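Local coordinates for protein light Chain (Clostridium botulinum, PDB 6BVD) that acts as a zinc metalloendopeptidase, the protease domain of a mosaic botulinum neurotoxin, and probably cleaves a SNARE protein in nerve terminals, at residues N11-V16 against S81-K86; Q91-L96 against L224-E229. All coordinates share one frame; numbering follows the deposited sequence.

Contact 1. Residues N11-V16 against S81-K86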
loop_
_atom_site.group_PDB
_atom_site.type_symbol
_atom_site.label_atom_id
_atom_site.label_comp_id
_atom_site.label_asym_id
_atom_site.label_seq_id
_atom_site.Cartn_x
_atom_site.Cartn_y
_atom_site.Cartn_z
ATOM N N ASN A 11 0.354 15.857 5.050
ATOM C CA ASN A 11 0.754 16.720 3.944
ATOM C C ASN A 11 1.623 17.845 4.511
ATOM O O ASN A 11 1.481 18.176 5.689
ATOM C CB ASN A 11 -0.484 17.263 3.221
ATOM C CG ASN A 11 -1.469 16.161 2.880
ATOM O OD1 ASN A 11 -1.244 15.419 1.941
ATOM N ND2 ASN A 11 -2.562 16.058 3.640
ATOM N N TYR A 12 2.519 18.426 3.709
ATOM C CA TYR A 12 3.414 19.454 4.251
ATOM C C TYR A 12 2.612 20.623 4.848
ATOM O O TYR A 12 3.036 21.232 5.833
ATOM C CB TYR A 12 4.373 19.994 3.186
ATOM C CG TYR A 12 5.412 20.891 3.804
ATOM C CD1 TYR A 12 6.492 20.356 4.483
ATOM C CD2 TYR A 12 5.268 22.278 3.773
ATOM C CE1 TYR A 12 7.440 21.187 5.097
ATOM C CE2 TYR A 12 6.200 23.111 4.379
ATOM C CZ TYR A 12 7.280 22.562 5.030
ATOM O OH TYR A 12 8.204 23.389 5.635
ATOM N N ASP A 13 1.465 20.927 4.257
ATOM C CA ASP A 13 0.681 22.063 4.716
ATOM C C ASP A 13 -0.296 21.755 5.855
ATOM O O ASP A 13 -0.976 22.663 6.310
ATOM C CB ASP A 13 -0.109 22.662 3.552
ATOM C CG ASP A 13 0.757 23.483 2.602
ATOM O OD1 ASP A 13 1.885 23.909 2.965
ATOM O OD2 ASP A 13 0.289 23.706 1.472
ATOM N N ASP A 14 -0.368 20.514 6.330
ATOM C CA ASP A 14 -1.241 20.217 7.470
ATOM C C ASP A 14 -0.834 21.071 8.680
ATOM O O ASP A 14 0.344 21.289 8.949
ATOM C CB ASP A 14 -1.175 18.759 7.893
ATOM C CG ASP A 14 -1.733 17.782 6.861
ATOM O OD1 ASP A 14 -2.330 18.193 5.840
ATOM O OD2 ASP A 14 -1.550 16.569 7.119
ATOM N N PRO A 15 -1.810 21.525 9.448
ATOM C CA PRO A 15 -1.447 22.374 10.597
ATOM C C PRO A 15 -0.735 21.597 11.698
ATOM O O PRO A 15 -0.881 20.378 11.768
ATOM C CB PRO A 15 -2.806 22.910 11.094
ATOM C CG PRO A 15 -3.792 21.950 10.640
ATOM C CD PRO A 15 -3.262 21.328 9.322
ATOM N N VAL A 16 0.042 22.286 12.530
ATOM C CA VAL A 16 0.656 21.685 13.720
ATOM C C VAL A 16 -0.415 21.040 14.600
ATOM O O VAL A 16 -1.530 21.566 14.698
ATOM C CB VAL A 16 1.459 22.754 14.505
ATOM C CG1 VAL A 16 1.852 22.267 15.938
ATOM C CG2 VAL A 16 2.673 23.138 13.693
ATOM N N SER A 81 13.191 23.600 -2.680
ATOM C CA SER A 81 13.034 25.024 -2.381
ATOM C C SER A 81 11.560 25.434 -2.267
ATOM O O SER A 81 11.255 26.463 -1.691
ATOM C CB SER A 81 13.743 25.876 -3.435
ATOM O OG SER A 81 13.148 25.724 -4.714
ATOM N N THR A 82 10.653 24.633 -2.821
ATOM C CA THR A 82 9.220 24.930 -2.753
ATOM C C THR A 82 8.434 23.970 -1.842
ATOM O O THR A 82 8.824 22.814 -1.656
ATOM C CB THR A 82 8.594 24.878 -4.137
ATOM O OG1 THR A 82 8.737 23.547 -4.655
ATOM C CG2 THR A 82 9.299 25.833 -5.065
ATOM N N ASN A 83 7.314 24.455 -1.302
ATOM C CA ASN A 83 6.433 23.653 -0.470
ATOM C C ASN A 83 5.860 22.460 -1.199
ATOM O O ASN A 83 5.662 21.401 -0.600
ATOM C CB ASN A 83 5.286 24.504 0.061
ATOM C CG ASN A 83 5.691 25.353 1.251
ATOM O OD1 ASN A 83 6.874 25.454 1.600
ATOM N ND2 ASN A 83 4.704 25.962 1.888
ATOM N N THR A 84 5.571 22.629 -2.486
ATOM C CA THR A 84 5.057 21.517 -3.267
ATOM C C THR A 84 6.089 20.378 -3.317
ATOM O O THR A 84 5.751 19.210 -3.122
ATOM C CB THR A 84 4.661 21.957 -4.694
ATOM O OG1 THR A 84 3.518 22.812 -4.616
ATOM C CG2 THR A 84 4.284 20.750 -5.544
ATOM N N GLU A 85 7.351 20.704 -3.562
ATOM C CA GLU A 85 8.362 19.654 -3.604
ATOM C C GLU A 85 8.683 19.075 -2.208
ATOM O O GLU A 85 9.040 17.905 -2.099
ATOM C CB GLU A 85 9.646 20.155 -4.276
ATOM C CG GLU A 85 10.532 18.983 -4.756
ATOM C CD GLU A 85 11.601 19.387 -5.766
ATOM O OE1 GLU A 85 12.229 20.456 -5.604
ATOM O OE2 GLU A 85 11.781 18.631 -6.754
ATOM N N LYS A 86 8.571 19.871 -1.144
ATOM C CA LYS A 86 8.745 19.312 0.199
ATOM C C LYS A 86 7.638 18.276 0.482
ATOM O O LYS A 86 7.873 17.223 1.102
ATOM C CB LYS A 86 8.737 20.434 1.261
ATOM C CG LYS A 86 9.898 21.395 1.090
ATOM C CD LYS A 86 9.913 22.424 2.267
ATOM C CE LYS A 86 11.087 23.395 2.236
ATOM N NZ LYS A 86 10.988 24.457 1.208
#
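Y12 swings its ring onto K86 by placing CG anti to the backbone N (chi1 -172°), while K86, with CG anti to its carbonyl carbon (chi1 -63°), sends its aliphatic stem alongside the phenol in the same direction. The stem covers one face of the ring in a CH-pi contact: K86 CB stands 4.2 Å from the Y12 ring centroid, displaced toward the rim, and K86 CD follows at 3.8 Å from Y12 CZ. Beyond this stem the chain bends and the ammonium bonds to L80 O, so from K86 it is the methylenes that meet the ring; K37 and F39 also approach it. N83 comes in at about a right angle to Y12, its amide plane tilted 54° from the ring, with N83 OD1 3.7 Å from Y12 CE2. Its ND2 also lies 3.6 Å from D13 OD1, a loose polar approach rather than a hydrogen bond. No hydrogen bond links the two segments, although Y12 N bonds to OD1 of N87, right after K86. Within the loop D14 grips N11 twice: OD2 accepts from N11 N at 2.9 Å and OD1 from N11 ND2 at 3.1 Å. N11 ND2 also bonds to I395 O and D14 OD2 to A397 N of the second subunit. The arrangement is a type I beta turn, N11 to D14, laid by its tyrosine against the first turn of helix 83-100, where T82 is the N-cap.

Contact 2. Residues Q91-L96 against L224-E229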
loop_
_atom_site.group_PDB
_atom_site.type_symbol
_atom_site.label_atom_id
_atom_site.label_comp_id
_atom_site.label_asym_id
_atom_site.label_seq_id
_atom_site.Cartn_x
_atom_site.Cartn_y
_atom_site.Cartn_z
ATOM N N GLN A 91 5.695 12.529 0.854
ATOM C CA GLN A 91 4.879 11.386 0.402
ATOM C C GLN A 91 5.727 10.194 -0.039
ATOM O O GLN A 91 5.301 9.039 0.070
ATOM C CB GLN A 91 3.935 11.794 -0.735
ATOM C CG GLN A 91 3.086 13.004 -0.408
ATOM C CD GLN A 91 2.378 12.909 0.932
ATOM O OE1 GLN A 91 1.713 11.926 1.230
ATOM N NE2 GLN A 91 2.516 13.969 1.754
ATOM N N ILE A 92 6.884 10.461 -0.623
ATOM C CA ILE A 92 7.757 9.375 -1.041
ATOM C C ILE A 92 8.294 8.690 0.203
ATOM O O ILE A 92 8.343 7.473 0.277
ATOM C CB ILE A 92 8.892 9.925 -1.938
ATOM C CG1 ILE A 92 8.270 10.474 -3.219
ATOM C CG2 ILE A 92 10.010 8.877 -2.156
ATOM C CD1 ILE A 92 9.254 11.193 -4.127
ATOM N N MET A 93 8.681 9.479 1.203
ATOM C CA MET A 93 9.205 8.918 2.435
ATOM C C MET A 93 8.132 8.047 3.117
ATOM O O MET A 93 8.432 6.965 3.636
ATOM C CB MET A 93 9.699 10.028 3.393
ATOM C CG MET A 93 10.886 10.802 2.861
ATOM S SD MET A 93 12.274 9.745 2.435
ATOM C CE MET A 93 12.648 8.957 4.010
ATOM N N ILE A 94 6.886 8.497 3.078
ATOM C CA ILE A 94 5.784 7.707 3.603
ATOM C C ILE A 94 5.699 6.375 2.829
ATOM O O ILE A 94 5.570 5.291 3.385
ATOM C CB ILE A 94 4.469 8.486 3.475
ATOM C CG1 ILE A 94 4.405 9.626 4.501
ATOM C CG2 ILE A 94 3.280 7.603 3.710
ATOM C CD1 ILE A 94 3.256 10.579 4.234
ATOM N N LYS A 95 5.835 6.472 1.521
ATOM C CA LYS A 95 5.747 5.242 0.697
ATOM C C LYS A 95 6.899 4.276 1.016
ATOM O O LYS A 95 6.712 3.037 1.103
ATOM C CB LYS A 95 5.732 5.614 -0.789
ATOM C CG LYS A 95 5.280 4.440 -1.699
ATOM C CD LYS A 95 5.038 4.900 -3.124
ATOM C CE LYS A 95 4.551 3.701 -3.967
ATOM N NZ LYS A 95 3.910 4.252 -5.162
ATOM N N LEU A 96 8.095 4.829 1.225
ATOM C CA LEU A 96 9.249 3.979 1.511
ATOM C C LEU A 96 9.178 3.326 2.893
ATOM O O LEU A 96 9.513 2.148 3.045
ATOM C CB LEU A 96 10.560 4.768 1.364
ATOM C CG LEU A 96 10.827 5.357 -0.020
ATOM C CD1 LEU A 96 12.181 6.057 -0.078
ATOM C CD2 LEU A 96 10.788 4.282 -1.153
ATOM N N LEU A 224 15.541 -0.052 -0.169
ATOM C CA LEU A 224 16.718 -0.768 0.282
ATOM C C LEU A 224 17.815 0.249 0.624
ATOM O O LEU A 224 18.534 0.063 1.619
ATOM C CB LEU A 224 17.214 -1.788 -0.796
ATOM C CG LEU A 224 18.373 -2.650 -0.300
ATOM C CD1 LEU A 224 17.920 -3.462 0.942
ATOM C CD2 LEU A 224 18.925 -3.602 -1.400
ATOM N N ILE A 225 17.904 1.330 -0.168
ATOM C CA ILE A 225 18.847 2.408 0.115
ATOM C C ILE A 225 18.518 3.037 1.494
ATOM O O ILE A 225 19.425 3.284 2.271
ATOM C CB ILE A 225 18.865 3.522 -0.978
ATOM C CG1 ILE A 225 19.253 2.932 -2.359
ATOM C CG2 ILE A 225 19.860 4.616 -0.599
ATOM C CD1 ILE A 225 20.629 2.220 -2.373
ATOM N N LEU A 226 17.232 3.235 1.790
ATOM C CA LEU A 226 16.847 3.781 3.104
ATOM C C LEU A 226 17.189 2.772 4.217
ATOM O O LEU A 226 17.776 3.121 5.254
ATOM C CB LEU A 226 15.360 4.142 3.091
ATOM C CG LEU A 226 14.743 4.639 4.398
ATOM C CD1 LEU A 226 15.564 5.823 4.965
ATOM C CD2 LEU A 226 13.262 5.003 4.145
ATOM N N MET A 227 16.886 1.496 3.990
ATOM C CA MET A 227 17.238 0.470 4.979
ATOM C C MET A 227 18.765 0.425 5.301
ATOM O O MET A 227 19.172 0.268 6.466
ATOM C CB MET A 227 16.719 -0.906 4.523
ATOM C CG MET A 227 15.184 -1.076 4.779
ATOM S SD MET A 227 14.583 -2.732 4.428
ATOM C CE MET A 227 14.344 -2.640 2.653
ATOM N N HIS A 228 19.596 0.598 4.283
ATOM C CA HIS A 228 21.035 0.650 4.463
ATOM C C HIS A 228 21.389 1.785 5.459
ATOM O O HIS A 228 22.112 1.550 6.385
ATOM C CB HIS A 228 21.708 0.870 3.108
ATOM C CG HIS A 228 23.191 0.948 3.178
ATOM N ND1 HIS A 228 24.020 -0.129 2.917
ATOM C CD2 HIS A 228 24.002 1.971 3.548
ATOM C CE1 HIS A 228 25.278 0.252 3.075
ATOM N NE2 HIS A 228 25.295 1.512 3.458
ATOM N N GLU A 229 20.803 2.976 5.288
ATOM C CA GLU A 229 21.061 4.078 6.236
ATOM C C GLU A 229 20.473 3.756 7.636
ATOM O O GLU A 229 21.066 4.069 8.652
ATOM C CB GLU A 229 20.485 5.406 5.698
ATOM C CG GLU A 229 21.204 5.879 4.448
ATOM C CD GLU A 229 22.745 5.835 4.573
ATOM O OE1 GLU A 229 23.311 6.513 5.472
ATOM O OE2 GLU A 229 23.423 5.160 3.755
#
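L226 points one branch, CD2, at helix 83-100, where the methyl is met by M93 and L96, residues three apart and so neighbours on one side of that helix. The two approaches differ. M93 comes end-on with its terminal methyl, CE lying 4.0 Å from L226 CD2, and its chain slants across that of L226. L96 offers the base of its side chain instead, with L96 CB 3.9 Å from the same CD2. Seen from CD2, these two partners lie at roughly a right angle, so the methyl sits in the corner between them. Two bends in the M93 chain, at chi2 (-56°) and chi3 (-60°), curl CE around to meet the leucine; its CB bond does not itself aim there.

F97 and I100 of the same helix also touch L226. Together with M93 and L96 they form the i, i+3, i+4, i+7 pattern of a hole that receives a knob, although one such knob does not make a coiled coil. On helix 222-237, L226 and H228 reach in roughly opposite directions. H228 binds the zinc ion together with H232 and E266, its ring edge having E229 OE2 in plane. Thus the HExxH helix presents one side to the metal and another to helix 83-100, the side chain of L226 being about 12 Å from the zinc.

All three touching side chains are buried, and no hydrogen bond or charge pair crosses between the segments. Cohesion here therefore comes from dispersion and the exclusion of water, with the metal-binding chemistry kept on the far side of the helix.

Helix 83-100 serves both contacts: its first turn belongs to contact 1 and its middle to contact 2. Their centres are 19 Å apart, and they meet where N11 CA packs 3.9 Å from Q91 NE2. In sequence they come in series, contact 1 closing before contact 2 opens. The first lies at the surface, about 23 Å from the centre of the chain, and the second is buried, about 9 Å from it. One helix thus runs from an N-terminal loop, ahead of strand 21-24, to the zinc-bearing helix 222-237 of the protease fold. Both contacts also reach the second subunit, through N11, D14 and P15 in contact 1 and through Q91 and K95 in contact 2.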